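Local coordinates for putative sulfatase yidJ (Bacteroides fragilis, PDB 2QZU), which probably hydrolyses sulfate esters as a metal-dependent arylsulfatase of the alkaline phosphatase-like superfamily, at residues W157-P160 and E161-H164; D240-K243 and E244-K247; F329-E332 and S333-P337; P363-L366 and S367-G370; Y402-F406 and D407-T411. All coordinates share one frame; numbering follows the deposited sequence.

All five contacts are local, each between neighbouring residues of one continuous run, and they follow one another in series along the chain with none nesting or crossing. Interaction 1 folds a turn in the long connection between strands 126-130 and 168-172 of the mixed central sheet. Interaction 2 ends helix 240-244, which lies against long helix 267-299 and meets the second subunit. Interaction 3 is the short helix leading into sheet strand 338-341, and interaction 4 finishes helix 361-368, packed on strand 306-311. Interaction 5 turns the chain between strands 399-404 and 412-417 of the four-stranded antiparallel sheet; its nearest atoms are about 6 Å from interaction 3.

Interaction 1: W157-P160 and E161-H164; sequences WCPP and ERRH
R163 reaches back along its own turn and grips the carbonyl oxygen of C158 side-on, through two guanidinium nitrogens. R163 NE lies 2.9 Å from C158 O and R163 NH2 3.0 Å from it; the oxygen sits almost in the guanidinium plane, and NH2 in turn lies in the carbonyl plane. A water takes a hydrogen from both R163 NH2 and W157 NE1, joining two groups whose planes stand 87° apart. Further out, R163 NH1 is held by T186 O, and W169 makes a cation-pi contact with the guanidinium.

Two backbone bonds, R162 N to P159 O (2.9 Å) and R163 N to P160 O (3.1 Å), wind P159-R163 into two overlapping turns of 3-10 character within the loop between strands 126-130 and 168-172.

Van der Waals contacts complete the turn. The P160 ring packs on one guanidinium face, its CG 4.0 Å from R163 CZ. R162 CD runs beside P159 CG at 3.8 Å before its charged end goes to D136.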
loop_
_atom_site.group_PDB
_atom_site.type_symbol
_atom_site.label_atom_id
_atom_site.label_comp_id
_atom_site.label_asym_id
_atom_site.label_seq_id
_atom_site.Cartn_x
_atom_site.Cartn_y
_atom_site.Cartn_z
ATOM N N TRP A 157 -14.585 16.189 8.773
ATOM C CA TRP A 157 -15.408 16.032 9.967
ATOM C C TRP A 157 -16.860 16.369 9.644
ATOM O O TRP A 157 -17.131 17.176 8.753
ATOM C CB TRP A 157 -14.888 16.990 11.051
ATOM C CG TRP A 157 -15.646 16.995 12.359
ATOM C CD1 TRP A 157 -15.869 15.929 13.188
ATOM C CD2 TRP A 157 -16.202 18.138 13.025
ATOM N NE1 TRP A 157 -16.523 16.337 14.325
ATOM C CE2 TRP A 157 -16.739 17.689 14.253
ATOM C CE3 TRP A 157 -16.295 19.500 12.705
ATOM C CZ2 TRP A 157 -17.363 18.553 15.161
ATOM C CZ3 TRP A 157 -16.917 20.361 13.607
ATOM C CH2 TRP A 157 -17.442 19.881 14.821
ATOM N N CYS A 158 -17.793 15.748 10.360
ATOM C CA CYS A 158 -19.206 16.042 10.164
ATOM C C CYS A 158 -19.669 16.736 11.436
ATOM O O CYS A 158 -19.852 16.092 12.468
ATOM C CB CYS A 158 -20.029 14.765 9.961
ATOM S SG CYS A 158 -21.787 15.093 9.617
ATOM N N PRO A 159 -19.834 18.065 11.388
ATOM C CA PRO A 159 -20.279 18.801 12.575
ATOM C C PRO A 159 -21.698 18.367 12.947
ATOM O O PRO A 159 -22.443 17.875 12.100
ATOM C CB PRO A 159 -20.200 20.261 12.124
ATOM C CG PRO A 159 -20.491 20.176 10.657
ATOM C CD PRO A 159 -19.693 18.962 10.227
ATOM N N PRO A 160 -22.089 18.544 14.216
ATOM C CA PRO A 160 -23.431 18.150 14.660
ATOM C C PRO A 160 -24.599 18.588 13.775
ATOM O O PRO A 160 -25.525 17.806 13.534
ATOM C CB PRO A 160 -23.511 18.744 16.065
ATOM C CG PRO A 160 -22.096 18.619 16.547
ATOM C CD PRO A 160 -21.312 19.103 15.339
ATOM N N GLU A 161 -24.561 19.823 13.284
ATOM C CA GLU A 161 -25.650 20.327 12.455
ATOM C C GLU A 161 -25.743 19.670 11.077
ATOM O O GLU A 161 -26.700 19.909 10.337
ATOM C CB GLU A 161 -25.556 21.854 12.301
ATOM C CG GLU A 161 -24.402 22.342 11.438
ATOM C CD GLU A 161 -23.110 22.520 12.211
ATOM O OE1 GLU A 161 -22.985 21.960 13.326
ATOM O OE2 GLU A 161 -22.212 23.217 11.696
ATOM N N ARG A 162 -24.756 18.844 10.731
ATOM C CA ARG A 162 -24.776 18.142 9.446
ATOM C C ARG A 162 -24.948 16.630 9.634
ATOM O O ARG A 162 -24.737 15.855 8.702
ATOM C CB ARG A 162 -23.491 18.420 8.653
ATOM C CG ARG A 162 -23.451 19.798 7.980
ATOM C CD ARG A 162 -22.151 20.019 7.206
ATOM N NE ARG A 162 -21.932 19.011 6.172
ATOM C CZ ARG A 162 -22.538 19.003 4.989
ATOM N NH1 ARG A 162 -23.402 19.961 4.677
ATOM N NH2 ARG A 162 -22.294 18.024 4.123
ATOM N N ARG A 163 -25.350 16.213 10.832
ATOM C CA ARG A 163 -25.521 14.789 11.110
ATOM C C ARG A 163 -26.932 14.252 10.884
ATOM O O ARG A 163 -27.195 13.075 11.101
ATOM C CB ARG A 163 -25.064 14.479 12.539
ATOM C CG ARG A 163 -23.578 14.686 12.719
ATOM C CD ARG A 163 -23.104 14.455 14.143
ATOM N NE ARG A 163 -21.712 14.872 14.269
ATOM C CZ ARG A 163 -21.038 14.928 15.413
ATOM N NH1 ARG A 163 -21.621 14.587 16.557
ATOM N NH2 ARG A 163 -19.785 15.354 15.415
ATOM N N HIS A 164 -27.830 15.127 10.447
ATOM C CA HIS A 164 -29.203 14.748 10.151
ATOM C C HIS A 164 -29.910 13.865 11.184
ATOM O O HIS A 164 -30.541 12.866 10.837
ATOM C CB HIS A 164 -29.236 14.095 8.766
ATOM C CG HIS A 164 -28.880 15.043 7.665
ATOM N ND1 HIS A 164 -29.813 15.841 7.040
ATOM C CD2 HIS A 164 -27.677 15.399 7.151
ATOM C CE1 HIS A 164 -29.203 16.650 6.192
ATOM N NE2 HIS A 164 -27.906 16.401 6.241
HETATM O O HOH W 1 -17.405 15.061 16.842
#

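Interaction 2: D240-K243 and E244-K247; sequences DRYK and EIYK
E244 N donates to D240 O over 2.9 Å, almost in line with the carbonyl bond, and closes the last full turn of helix 240-244. The chain then tightens: Y246 N reaches K243 O at 3.0 Å from well above the carbonyl plane, I245 N makes only a weak bond to Y242 O, and E244 to K247 form a type I beta turn.

Side chains pack around this end of the helix. I245 CG1, anti to its own carbonyl carbon (chi1 -64°), is placed 3.6 Å from R241 O, and I245 CD1 continues toward the Y242 ring, meeting Y242 CD1 at 4.5 Å. The Y246 ring presents its edge to Y242 O.

The next shell fixes these groups. Helix 267-299 holds both tyrosines, with E288 bonded to Y242 OH and T284 to Y246 OH; Y246 OH is also hydrogen-bonded to K52 N. R241 pairs with E202 and D240 with K373 of the second subunit, so the start of the helix reaches the dimer interface. Extended beyond CG, K243 carries its NZ to E236 O. Within the helix, R241 CG sits over the centre of one face of the Y242 ring, 4.0 Å above its plane.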
loop_
_atom_site.group_PDB
_atom_site.type_symbol
_atom_site.label_atom_id
_atom_site.label_comp_id
_atom_site.label_asym_id
_atom_site.label_seq_id
_atom_site.Cartn_x
_atom_site.Cartn_y
_atom_site.Cartn_z
ATOM N N ASP A 240 -4.929 -11.821 10.283
ATOM C CA ASP A 240 -4.386 -13.062 9.748
ATOM C C ASP A 240 -5.301 -14.271 9.849
ATOM O O ASP A 240 -5.291 -15.124 8.960
ATOM C CB ASP A 240 -3.054 -13.384 10.427
ATOM C CG ASP A 240 -2.012 -12.314 10.185
ATOM O OD1 ASP A 240 -1.875 -11.883 9.023
ATOM O OD2 ASP A 240 -1.328 -11.910 11.152
ATOM N N ARG A 241 -6.086 -14.359 10.918
ATOM C CA ARG A 241 -6.969 -15.511 11.073
ATOM C C ARG A 241 -7.983 -15.627 9.937
ATOM O O ARG A 241 -8.392 -16.730 9.575
ATOM C CB ARG A 241 -7.675 -15.480 12.437
ATOM C CG ARG A 241 -8.498 -14.237 12.741
ATOM C CD ARG A 241 -9.095 -14.349 14.142
ATOM N NE ARG A 241 -9.995 -13.249 14.484
ATOM C CZ ARG A 241 -9.601 -12.016 14.791
ATOM N NH1 ARG A 241 -8.311 -11.709 14.801
ATOM N NH2 ARG A 241 -10.499 -11.092 15.104
ATOM N N TYR A 242 -8.386 -14.499 9.362
ATOM C CA TYR A 242 -9.331 -14.545 8.253
ATOM C C TYR A 242 -8.618 -14.924 6.955
ATOM O O TYR A 242 -9.204 -15.560 6.078
ATOM C CB TYR A 242 -10.047 -13.199 8.122
ATOM C CG TYR A 242 -10.825 -12.855 9.369
ATOM C CD1 TYR A 242 -11.862 -13.680 9.815
ATOM C CD2 TYR A 242 -10.501 -11.738 10.130
ATOM C CE1 TYR A 242 -12.549 -13.399 10.985
ATOM C CE2 TYR A 242 -11.184 -11.447 11.303
ATOM C CZ TYR A 242 -12.207 -12.284 11.723
ATOM O OH TYR A 242 -12.887 -11.994 12.877
ATOM N N LYS A 243 -7.347 -14.551 6.839
ATOM C CA LYS A 243 -6.573 -14.888 5.651
ATOM C C LYS A 243 -6.284 -16.390 5.626
ATOM O O LYS A 243 -6.303 -17.017 4.565
ATOM C CB LYS A 243 -5.248 -14.110 5.622
ATOM C CG LYS A 243 -5.391 -12.603 5.451
ATOM C CD LYS A 243 -4.015 -11.940 5.321
ATOM C CE LYS A 243 -4.113 -10.434 5.156
ATOM N NZ LYS A 243 -2.764 -9.811 4.992
ATOM N N GLU A 244 -6.026 -16.958 6.802
ATOM C CA GLU A 244 -5.727 -18.386 6.932
ATOM C C GLU A 244 -6.824 -19.262 6.341
ATOM O O GLU A 244 -6.558 -20.353 5.843
ATOM C CB GLU A 244 -5.546 -18.765 8.407
ATOM C CG GLU A 244 -4.130 -19.163 8.792
ATOM C CD GLU A 244 -3.360 -18.032 9.445
ATOM O OE1 GLU A 244 -3.774 -17.586 10.537
ATOM O OE2 GLU A 244 -2.341 -17.592 8.871
ATOM N N ILE A 245 -8.060 -18.784 6.413
ATOM C CA ILE A 245 -9.200 -19.529 5.899
ATOM C C ILE A 245 -9.119 -19.771 4.392
ATOM O O ILE A 245 -9.647 -20.765 3.893
ATOM C CB ILE A 245 -10.519 -18.787 6.234
ATOM C CG1 ILE A 245 -10.709 -18.745 7.754
ATOM C CG2 ILE A 245 -11.708 -19.478 5.567
ATOM C CD1 ILE A 245 -11.865 -17.878 8.204
ATOM N N TYR A 246 -8.447 -18.875 3.676
ATOM C CA TYR A 246 -8.329 -18.993 2.225
ATOM C C TYR A 246 -6.922 -19.320 1.722
ATOM O O TYR A 246 -6.633 -19.168 0.533
ATOM C CB TYR A 246 -8.825 -17.697 1.580
ATOM C CG TYR A 246 -10.276 -17.419 1.900
ATOM C CD1 TYR A 246 -11.296 -18.076 1.213
ATOM C CD2 TYR A 246 -10.630 -16.550 2.934
ATOM C CE1 TYR A 246 -12.633 -17.881 1.546
ATOM C CE2 TYR A 246 -11.969 -16.346 3.280
ATOM C CZ TYR A 246 -12.961 -17.017 2.580
ATOM O OH TYR A 246 -14.279 -16.841 2.917
ATOM N N LYS A 247 -6.060 -19.780 2.622
ATOM C CA LYS A 247 -4.689 -20.116 2.260
ATOM C C LYS A 247 -4.610 -21.214 1.202
ATOM O O LYS A 247 -3.644 -21.276 0.442
ATOM C CB LYS A 247 -3.901 -20.551 3.501
ATOM C CG LYS A 247 -4.399 -21.835 4.146
ATOM C CD LYS A 247 -3.500 -22.257 5.299
ATOM C CE LYS A 247 -3.990 -23.546 5.940
ATOM N NZ LYS A 247 -3.097 -23.997 7.045
#

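Interaction 3: F329-E332 and S333-P337; sequences FYEE and SMRIP
Y330 O takes two backbone hydrogens at the start of helix 331-334, where Y330 is the N-cap residue. M334 N approaches in the carbonyl plane at 3.0 Å, while S333 N comes at 2.9 Å from above that plane. E331 O receives R335 N at 2.8 Å in a nearly straight bond (165°), and a water donating to both E332 O and R335 O bridges the C-terminal end.

The selenium of M334 touches F329 O at 3.3 Å. E331 OE2 lies 3.5 Å from R335 CG, so acid meets aliphatic chain and the charged ends part: E331 forms a salt bridge with R417, R335 NH1 another with D41, and R335 NH2 a hydrogen bond to A69 O. Bends at chi2 (-88°) and chi3 bring the guanidinium near I336 O, which receives a weak bond from NH2. S333 OG bonds to I328 O.

A short link, R335-P337, leads from the helix to strand 338-341 of the central sheet; F329 packs on strand 431-439 of the four-stranded antiparallel sheet, and I336 and P337 on strand 306-311.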
loop_
_atom_site.group_PDB
_atom_site.type_symbol
_atom_site.label_atom_id
_atom_site.label_comp_id
_atom_site.label_asym_id
_atom_site.label_seq_id
_atom_site.Cartn_x
_atom_site.Cartn_y
_atom_site.Cartn_z
ATOM N N PHE A 329 -21.415 0.307 -15.265
ATOM C CA PHE A 329 -22.645 -0.465 -15.383
ATOM C C PHE A 329 -22.572 -1.986 -15.314
ATOM O O PHE A 329 -23.609 -2.644 -15.224
ATOM C CB PHE A 329 -23.370 -0.055 -16.663
ATOM C CG PHE A 329 -22.468 0.043 -17.852
ATOM C CD1 PHE A 329 -22.116 1.287 -18.370
ATOM C CD2 PHE A 329 -21.925 -1.104 -18.423
ATOM C CE1 PHE A 329 -21.235 1.384 -19.447
ATOM C CE2 PHE A 329 -21.043 -1.018 -19.497
ATOM C CZ PHE A 329 -20.697 0.228 -20.009
ATOM N N TYR A 330 -21.372 -2.552 -15.360
ATOM C CA TYR A 330 -21.231 -4.005 -15.298
ATOM C C TYR A 330 -21.818 -4.595 -14.014
ATOM O O TYR A 330 -21.762 -3.975 -12.947
ATOM C CB TYR A 330 -19.756 -4.398 -15.429
ATOM C CG TYR A 330 -19.192 -4.167 -16.815
ATOM C CD1 TYR A 330 -19.741 -4.815 -17.925
ATOM C CD2 TYR A 330 -18.111 -3.312 -17.018
ATOM C CE1 TYR A 330 -19.226 -4.616 -19.207
ATOM C CE2 TYR A 330 -17.584 -3.105 -18.295
ATOM C CZ TYR A 330 -18.149 -3.762 -19.385
ATOM O OH TYR A 330 -17.644 -3.558 -20.651
ATOM N N GLU A 331 -22.378 -5.797 -14.130
ATOM C CA GLU A 331 -22.985 -6.488 -12.996
ATOM C C GLU A 331 -22.114 -6.578 -11.737
ATOM O O GLU A 331 -22.612 -6.371 -10.635
ATOM C CB GLU A 331 -23.398 -7.905 -13.400
ATOM C CG GLU A 331 -24.607 -7.985 -14.313
ATOM C CD GLU A 331 -25.860 -7.452 -13.657
ATOM O OE1 GLU A 331 -26.222 -6.290 -13.927
ATOM O OE2 GLU A 331 -26.474 -8.197 -12.863
ATOM N N GLU A 332 -20.828 -6.894 -11.891
ATOM C CA GLU A 332 -19.956 -7.028 -10.720
ATOM C C GLU A 332 -19.822 -5.715 -9.950
ATOM O O GLU A 332 -19.452 -5.704 -8.775
ATOM C CB GLU A 332 -18.564 -7.534 -11.122
ATOM C CG GLU A 332 -17.769 -6.565 -11.979
ATOM C CD GLU A 332 -17.986 -6.769 -13.466
ATOM O OE1 GLU A 332 -19.025 -7.342 -13.855
ATOM O OE2 GLU A 332 -17.116 -6.342 -14.253
ATOM N N SER A 333 -20.132 -4.615 -10.626
ATOM C CA SER A 333 -20.076 -3.283 -10.040
ATOM C C SER A 333 -21.425 -2.868 -9.437
ATOM O O SER A 333 -21.488 -2.346 -8.318
ATOM C CB SER A 333 -19.648 -2.275 -11.118
ATOM O OG SER A 333 -19.780 -0.939 -10.671
HETATM N N MSE A 334 -22.503 -3.109 -10.177
HETATM C CA MSE A 334 -23.848 -2.744 -9.728
HETATM C C MSE A 334 -24.482 -3.666 -8.680
HETATM O O MSE A 334 -25.181 -3.191 -7.786
HETATM C CB MSE A 334 -24.805 -2.653 -10.929
HETATM C CG MSE A 334 -24.490 -1.545 -11.934
HETATM SE SE MSE A 334 -25.902 -1.377 -13.285
HETATM C CE MSE A 334 -27.239 -0.535 -12.168
ATOM N N ARG A 335 -24.256 -4.972 -8.787
ATOM C CA ARG A 335 -24.856 -5.920 -7.850
ATOM C C ARG A 335 -24.329 -5.814 -6.422
ATOM O O ARG A 335 -23.120 -5.840 -6.180
ATOM C CB ARG A 335 -24.694 -7.350 -8.376
ATOM C CG ARG A 335 -25.683 -7.705 -9.479
ATOM C CD ARG A 335 -26.984 -8.243 -8.895
ATOM N NE ARG A 335 -26.720 -9.468 -8.148
ATOM C CZ ARG A 335 -26.826 -9.598 -6.829
ATOM N NH1 ARG A 335 -26.543 -10.760 -6.259
ATOM N NH2 ARG A 335 -27.237 -8.581 -6.080
ATOM N N ILE A 336 -25.259 -5.684 -5.479
ATOM C CA ILE A 336 -24.928 -5.570 -4.067
ATOM C C ILE A 336 -25.745 -6.540 -3.228
ATOM O O ILE A 336 -26.813 -7.005 -3.646
ATOM C CB ILE A 336 -25.219 -4.144 -3.523
ATOM C CG1 ILE A 336 -26.691 -3.786 -3.758
ATOM C CG2 ILE A 336 -24.312 -3.133 -4.191
ATOM C CD1 ILE A 336 -27.145 -2.501 -3.060
ATOM N N PRO A 337 -25.230 -6.892 -2.042
ATOM C CA PRO A 337 -25.974 -7.807 -1.180
ATOM C C PRO A 337 -27.147 -7.008 -0.628
ATOM O O PRO A 337 -27.089 -5.777 -0.550
ATOM C CB PRO A 337 -24.962 -8.167 -0.101
ATOM C CG PRO A 337 -24.139 -6.926 0.013
ATOM C CD PRO A 337 -23.928 -6.554 -1.444
HETATM O O HOH W 2 -21.245 -7.381 -7.417
#

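Interaction 4: P363-L366 and S367-G370; sequences PTLL and SMMG
M369 stretches alongside L365 one turn up the helix, the two side chains pointing the same way. With CG anti to its carbonyl carbon (chi1 -67°) and the chain extended beyond, M369 passes L365 O with its CG and SE and brings the methyl CE against L365 CB at 3.4 Å, tighter than ordinary carbon contact; L365 CD2 lies 3.7 Å from the same CE. M368 starts out alike but bends at chi3 (71°). Its CG comes 3.1 Å from T364 O, and its SE lies 4.0 Å from T364 CG2, the methyl lying alongside the selenomethionine.

Beneath these side chains run ordinary helical bonds, S367 N to P363 O, M368 N to T364 O and M369 N to L365 O. Helix 361-368 stops in a Schellman motif at G370, whose positive phi turns the backbone out of the helix; G370 N bonds to S367 O at 3.1 Å.

The directions taken by the side chains sort them among different neighbours. L365 and M369 meet strand 306-311 of the central sheet. L366 packs against helix 116-122 with a chi1 of -113°, away from the usual staggered positions, and M368 packs against helix 385-390. Of the hydroxyls, T364 OG1 bonds to D360 O and to L384 N, while S367 OG is hydrogen-bonded to D383.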
loop_
_atom_site.group_PDB
_atom_site.type_symbol
_atom_site.label_atom_id
_atom_site.label_comp_id
_atom_site.label_asym_id
_atom_site.label_seq_id
_atom_site.Cartn_x
_atom_site.Cartn_y
_atom_site.Cartn_z
ATOM N N PRO A 363 -37.706 5.359 1.157
ATOM C CA PRO A 363 -39.165 5.205 1.227
ATOM C C PRO A 363 -39.624 3.806 1.648
ATOM O O PRO A 363 -40.608 3.662 2.376
ATOM C CB PRO A 363 -39.620 5.564 -0.186
ATOM C CG PRO A 363 -38.484 5.081 -1.027
ATOM C CD PRO A 363 -37.266 5.541 -0.240
ATOM N N THR A 364 -38.908 2.782 1.197
ATOM C CA THR A 364 -39.263 1.404 1.526
ATOM C C THR A 364 -39.255 1.130 3.029
ATOM O O THR A 364 -40.241 0.634 3.576
ATOM C CB THR A 364 -38.319 0.408 0.810
ATOM O OG1 THR A 364 -38.406 0.613 -0.608
ATOM C CG2 THR A 364 -38.710 -1.037 1.126
ATOM N N LEU A 365 -38.156 1.460 3.704
ATOM C CA LEU A 365 -38.069 1.221 5.144
ATOM C C LEU A 365 -39.054 2.086 5.928
ATOM O O LEU A 365 -39.740 1.598 6.824
ATOM C CB LEU A 365 -36.642 1.472 5.643
ATOM C CG LEU A 365 -35.588 0.448 5.192
ATOM C CD1 LEU A 365 -34.191 0.953 5.535
ATOM C CD2 LEU A 365 -35.855 -0.892 5.873
ATOM N N LEU A 366 -39.135 3.366 5.585
ATOM C CA LEU A 366 -40.045 4.264 6.288
ATOM C C LEU A 366 -41.491 3.771 6.237
ATOM O O LEU A 366 -42.192 3.805 7.247
ATOM C CB LEU A 366 -39.948 5.675 5.704
ATOM C CG LEU A 366 -39.367 6.774 6.603
ATOM C CD1 LEU A 366 -38.235 6.239 7.454
ATOM C CD2 LEU A 366 -38.900 7.937 5.735
ATOM N N SER A 367 -41.939 3.324 5.066
ATOM C CA SER A 367 -43.305 2.819 4.935
ATOM C C SER A 367 -43.453 1.518 5.729
ATOM O O SER A 367 -44.461 1.310 6.400
ATOM C CB SER A 367 -43.664 2.579 3.462
ATOM O OG SER A 367 -43.850 3.807 2.771
HETATM N N MSE A 368 -42.450 0.648 5.654
HETATM C CA MSE A 368 -42.494 -0.614 6.392
HETATM C C MSE A 368 -42.584 -0.349 7.893
HETATM O O MSE A 368 -43.217 -1.103 8.631
HETATM C CB MSE A 368 -41.236 -1.450 6.123
HETATM C CG MSE A 368 -41.163 -2.098 4.754
HETATM SE SE MSE A 368 -39.432 -2.951 4.510
HETATM C CE MSE A 368 -39.666 -4.439 5.730
HETATM N N MSE A 369 -41.949 0.733 8.334
HETATM C CA MSE A 369 -41.916 1.089 9.747
HETATM C C MSE A 369 -43.154 1.805 10.269
HETATM O O MSE A 369 -43.272 2.032 11.472
HETATM C CB MSE A 369 -40.671 1.932 10.024
HETATM C CG MSE A 369 -39.385 1.145 9.860
HETATM SE SE MSE A 369 -37.793 2.221 9.811
HETATM C CE MSE A 369 -36.618 0.890 9.043
ATOM N N GLY A 370 -44.066 2.154 9.365
ATOM C CA GLY A 370 -45.283 2.840 9.762
ATOM C C GLY A 370 -45.241 4.348 9.595
ATOM O O GLY A 370 -46.076 5.061 10.156
#

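Interaction 5: Y402-F406 and D407-T411; sequences YFVKF and DNHAT
K405 runs alongside T411 in a connection built from two consecutive type I beta turns, K405 to N408 and N408 to T411, which joins antiparallel strands 399-404 and 412-417. Its CB sits 3.3 Å from N408 O and close to T411 O as well. CG, anti to the backbone N (chi1 -171°), meets D407 OD1 at 3.2 Å; CD lies 3.9 Å from T411 CG2, and CE again passes D407 OD1. NZ at the tip gives a hydrogen to a water shared with N408 ND2, and D429 holds both that amide and T411 OG1.

N408 N to K405 O and T411 N to N408 O close the two turns, and K405 N to T411 O joins the ends of the connection. N408 OD1 takes A410 N at 3.1 Å, an Asx turn. The D407 carboxylate stacks over one face of the F406 ring, their planes 13° apart, and D407 CB makes a CH-pi contact there. H409 CD2 touches V404 CG1 at 3.6 Å, and one water links H409 NE2 to F406 O, lying 2.7 Å from that nitrogen.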
loop_
_atom_site.group_PDB
_atom_site.type_symbol
_atom_site.label_atom_id
_atom_site.label_comp_id
_atom_site.label_asym_id
_atom_site.label_seq_id
_atom_site.Cartn_x
_atom_site.Cartn_y
_atom_site.Cartn_z
ATOM N N TYR A 402 -26.267 5.431 -13.406
ATOM C CA TYR A 402 -25.721 6.780 -13.496
ATOM C C TYR A 402 -24.210 6.921 -13.418
ATOM O O TYR A 402 -23.522 6.151 -12.754
ATOM C CB TYR A 402 -26.246 7.654 -12.346
ATOM C CG TYR A 402 -27.716 7.937 -12.344
ATOM C CD1 TYR A 402 -28.237 9.025 -13.049
ATOM C CD2 TYR A 402 -28.597 7.117 -11.641
ATOM C CE1 TYR A 402 -29.599 9.284 -13.051
ATOM C CE2 TYR A 402 -29.961 7.368 -11.639
ATOM C CZ TYR A 402 -30.453 8.452 -12.348
ATOM O OH TYR A 402 -31.804 8.691 -12.377
ATOM N N PHE A 403 -23.732 7.946 -14.113
ATOM C CA PHE A 403 -22.358 8.403 -14.049
ATOM C C PHE A 403 -22.501 9.864 -14.432
ATOM O O PHE A 403 -22.926 10.182 -15.543
ATOM C CB PHE A 403 -21.372 7.767 -15.023
ATOM C CG PHE A 403 -20.026 8.436 -14.965
ATOM C CD1 PHE A 403 -19.257 8.353 -13.805
ATOM C CD2 PHE A 403 -19.599 9.278 -15.990
ATOM C CE1 PHE A 403 -18.091 9.106 -13.658
ATOM C CE2 PHE A 403 -18.437 10.035 -15.853
ATOM C CZ PHE A 403 -17.681 9.950 -14.683
ATOM N N VAL A 404 -22.182 10.744 -13.492
ATOM C CA VAL A 404 -22.282 12.178 -13.724
ATOM C C VAL A 404 -20.907 12.810 -13.557
ATOM O O VAL A 404 -20.251 12.611 -12.535
ATOM C CB VAL A 404 -23.250 12.844 -12.710
ATOM C CG1 VAL A 404 -23.362 14.344 -12.999
ATOM C CG2 VAL A 404 -24.613 12.186 -12.777
ATOM N N LYS A 405 -20.461 13.556 -14.564
ATOM C CA LYS A 405 -19.167 14.222 -14.463
ATOM C C LYS A 405 -19.455 15.405 -13.544
ATOM O O LYS A 405 -20.220 16.299 -13.904
ATOM C CB LYS A 405 -18.689 14.693 -15.837
ATOM C CG LYS A 405 -17.252 15.197 -15.840
ATOM C CD LYS A 405 -16.736 15.439 -17.248
ATOM C CE LYS A 405 -15.303 15.959 -17.224
ATOM N NZ LYS A 405 -14.754 16.116 -18.598
ATOM N N PHE A 406 -18.850 15.402 -12.361
ATOM C CA PHE A 406 -19.113 16.446 -11.374
ATOM C C PHE A 406 -18.956 17.888 -11.831
ATOM O O PHE A 406 -19.714 18.755 -11.390
ATOM C CB PHE A 406 -18.268 16.230 -10.111
ATOM C CG PHE A 406 -16.800 16.455 -10.311
ATOM C CD1 PHE A 406 -16.001 15.465 -10.874
ATOM C CD2 PHE A 406 -16.214 17.661 -9.938
ATOM C CE1 PHE A 406 -14.637 15.671 -11.061
ATOM C CE2 PHE A 406 -14.852 17.877 -10.121
ATOM C CZ PHE A 406 -14.062 16.878 -10.683
ATOM N N ASP A 407 -17.992 18.150 -12.705
ATOM C CA ASP A 407 -17.767 19.515 -13.180
ATOM C C ASP A 407 -18.402 19.841 -14.534
ATOM O O ASP A 407 -18.156 20.908 -15.099
ATOM C CB ASP A 407 -16.263 19.819 -13.207
ATOM C CG ASP A 407 -15.481 18.855 -14.082
ATOM O OD1 ASP A 407 -16.009 17.773 -14.413
ATOM O OD2 ASP A 407 -14.321 19.177 -14.424
ATOM N N ASN A 408 -19.224 18.929 -15.044
ATOM C CA ASN A 408 -19.918 19.131 -16.319
ATOM C C ASN A 408 -21.016 18.087 -16.459
ATOM O O ASN A 408 -20.792 17.013 -17.015
ATOM C CB ASN A 408 -18.947 19.018 -17.501
ATOM C CG ASN A 408 -19.638 19.215 -18.847
ATOM O OD1 ASN A 408 -20.820 19.551 -18.907
ATOM N ND2 ASN A 408 -18.896 19.008 -19.931
ATOM N N HIS A 409 -22.202 18.403 -15.953
ATOM C CA HIS A 409 -23.316 17.464 -16.009
ATOM C C HIS A 409 -23.751 17.059 -17.417
ATOM O O HIS A 409 -24.483 16.087 -17.578
ATOM C CB HIS A 409 -24.518 18.020 -15.236
ATOM C CG HIS A 409 -24.285 18.153 -13.761
ATOM N ND1 HIS A 409 -25.258 18.587 -12.889
ATOM C CD2 HIS A 409 -23.183 17.919 -13.006
ATOM C CE1 HIS A 409 -24.769 18.619 -11.660
ATOM N NE2 HIS A 409 -23.511 18.218 -11.706
ATOM N N ALA A 410 -23.303 17.791 -18.438
ATOM C CA ALA A 410 -23.672 17.461 -19.812
ATOM C C ALA A 410 -22.858 16.283 -20.336
ATOM O O ALA A 410 -23.028 15.857 -21.481
ATOM C CB ALA A 410 -23.478 18.676 -20.722
ATOM N N THR A 411 -21.969 15.761 -19.500
ATOM C CA THR A 411 -21.133 14.626 -19.881
ATOM C C THR A 411 -21.352 13.496 -18.890
ATOM O O THR A 411 -21.411 13.728 -17.686
ATOM C CB THR A 411 -19.637 15.008 -19.892
ATOM O OG1 THR A 411 -19.403 15.972 -20.925
ATOM C CG2 THR A 411 -18.763 13.780 -20.151
HETATM O O HOH W 3 -16.819 16.723 -21.112
HETATM O O HOH W 4 -16.022 18.755 -19.476
HETATM O O HOH W 5 -21.815 18.275 -9.610
#